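Local coordinates for uncharacterized protein (Enterococcus faecalis, PDB 2QRU) that is of unknown function but has an alpha/beta hydrolase fold, consistent with a hydrolase activity, at residues Leu62-Leu67 with Gln86-Glu91. Numbering follows the deposited sequence.
Sequences LALDYL and QLLNEE
Leu88, on the inner side of helix 74-93, sets its CD2 methyl between two leucines of strand 59-64, Leu62 and Leu64. Both meetings are methyl to methyl. CD2 lies 4.0 Å from Leu62 CD1, and the same Leu62 methyl is 4.1 Å from the branch carbon Leu88 CG, a slightly closer meeting than that with Leu64, where Leu88 CD2 is 4.2 Å from Leu64 CD2. At Leu88 CD2 the directions to the two strand methyls open to about 139°, so this one branch lies between the two strand side-chain ends, touching both.

The alternation of the strand puts Leu62 and Leu64 on the same face of the sheet, whereas Ala63 turns to the other. In Leu88 the CG carbon is anti to the backbone N (chi1 -176°), and the branch point is thereby carried off the helix to the strand. The contact is purely apolar and small, burying 153 Å² in total, and the backbones stay well separated, with the CA atoms of Leu62 and Leu88 8.8 Å apart.

Val17 and Val31, from the strands flanking 59-64, both touch Leu64 and Leu88 and widen the hydrophobic layer. Leu62 also reaches Ile92 and Ile93 further along the helix, and Leu64 meets Thr84. Helix 74-93 is the connection of a beta-alpha-beta crossover: it packs on one face of the sheet, passes over strand 28-33, and links strand 59-64 to the parallel strand 98-103.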
# COMPACT_ATOMS: atom_id res chain seq x y z
N LEU A 62 -4.22 11.90 -1.82
CA LEU A 62 -2.85 12.25 -1.43
C LEU A 62 -1.99 11.00 -1.64
O LEU A 62 -2.03 10.10 -0.81
CB LEU A 62 -2.82 12.71 0.04
CG LEU A 62 -3.82 13.83 0.37
CD1 LEU A 62 -3.89 14.10 1.85
CD2 LEU A 62 -3.48 15.12 -0.41
N ALA A 63 -1.28 10.94 -2.76
CA ALA A 63 -0.48 9.77 -3.10
C ALA A 63 0.91 9.97 -2.52
O ALA A 63 1.60 10.91 -2.91
CB ALA A 63 -0.42 9.58 -4.62
N LEU A 64 1.32 9.12 -1.58
CA LEU A 64 2.42 9.47 -0.67
C LEU A 64 3.69 8.63 -0.87
O LEU A 64 3.62 7.41 -1.09
CB LEU A 64 1.90 9.33 0.79
CG LEU A 64 2.75 9.86 1.95
CD1 LEU A 64 3.02 11.38 1.78
CD2 LEU A 64 2.10 9.57 3.33
N ASP A 65 4.86 9.28 -0.77
CA ASP A 65 6.12 8.53 -0.79
C ASP A 65 6.32 7.75 0.50
O ASP A 65 5.94 8.22 1.58
CB ASP A 65 7.32 9.50 -0.85
CG ASP A 65 7.53 10.17 -2.20
OD1 ASP A 65 6.94 9.80 -3.23
OD2 ASP A 65 8.33 11.12 -2.21
N TYR A 66 7.00 6.61 0.40
CA TYR A 66 7.58 5.98 1.57
C TYR A 66 8.97 5.41 1.25
O TYR A 66 9.31 5.17 0.08
CB TYR A 66 6.60 4.96 2.14
CG TYR A 66 6.18 3.85 1.18
CD1 TYR A 66 7.03 2.75 0.93
CD2 TYR A 66 4.92 3.89 0.53
CE1 TYR A 66 6.65 1.71 0.08
CE2 TYR A 66 4.52 2.84 -0.31
CZ TYR A 66 5.37 1.75 -0.52
OH TYR A 66 4.97 0.71 -1.33
N LEU A 67 9.79 5.24 2.28
CA LEU A 67 11.15 4.74 2.08
C LEU A 67 11.15 3.29 1.60
O LEU A 67 10.22 2.51 1.92
CB LEU A 67 11.96 4.90 3.38
CG LEU A 67 12.25 6.36 3.75
CD1 LEU A 67 12.88 6.40 5.13
CD2 LEU A 67 13.17 7.07 2.71
N GLN A 86 1.94 12.29 9.98
CA GLN A 86 1.75 13.38 10.92
C GLN A 86 2.03 14.75 10.26
O GLN A 86 1.24 15.68 10.43
CB GLN A 86 2.61 13.19 12.16
CG GLN A 86 2.13 12.05 13.04
CD GLN A 86 2.95 12.00 14.32
OE1 GLN A 86 4.02 11.40 14.36
NE2 GLN A 86 2.47 12.69 15.35
N LEU A 87 3.10 14.85 9.47
CA LEU A 87 3.40 16.08 8.71
C LEU A 87 2.31 16.37 7.67
O LEU A 87 1.89 17.52 7.48
CB LEU A 87 4.76 15.99 8.02
CG LEU A 87 5.97 15.86 8.94
CD1 LEU A 87 7.22 15.46 8.16
CD2 LEU A 87 6.21 17.15 9.77
N LEU A 88 1.87 15.32 6.98
CA LEU A 88 0.81 15.44 5.96
C LEU A 88 -0.49 15.95 6.58
O LEU A 88 -1.24 16.76 5.99
CB LEU A 88 0.59 14.09 5.26
CG LEU A 88 -0.41 14.08 4.10
CD1 LEU A 88 0.18 14.82 2.84
CD2 LEU A 88 -0.77 12.63 3.80
N ASN A 89 -0.78 15.47 7.78
CA ASN A 89 -1.92 15.95 8.53
C ASN A 89 -1.73 17.40 8.98
O ASN A 89 -2.68 18.18 8.96
CB ASN A 89 -2.17 15.07 9.75
CG ASN A 89 -3.45 15.45 10.46
OD1 ASN A 89 -4.53 15.50 9.86
ND2 ASN A 89 -3.35 15.72 11.76
N GLU A 90 -0.51 17.75 9.38
CA GLU A 90 -0.20 19.13 9.79
C GLU A 90 -0.51 20.12 8.68
O GLU A 90 -1.09 21.20 8.92
CB GLU A 90 1.29 19.27 10.11
CG GLU A 90 1.54 19.74 11.47
CD GLU A 90 1.58 18.60 12.42
OE1 GLU A 90 2.71 18.15 12.73
OE2 GLU A 90 0.48 18.14 12.82
N GLU A 91 -0.07 19.77 7.48
CA GLU A 91 0.01 20.69 6.37
C GLU A 91 -1.26 20.70 5.52
O GLU A 91 -1.73 21.76 5.09
CB GLU A 91 1.24 20.33 5.53
CG GLU A 91 1.48 21.22 4.35
CD GLU A 91 1.72 22.68 4.75
OE1 GLU A 91 2.18 22.92 5.89
OE2 GLU A 91 1.44 23.57 3.92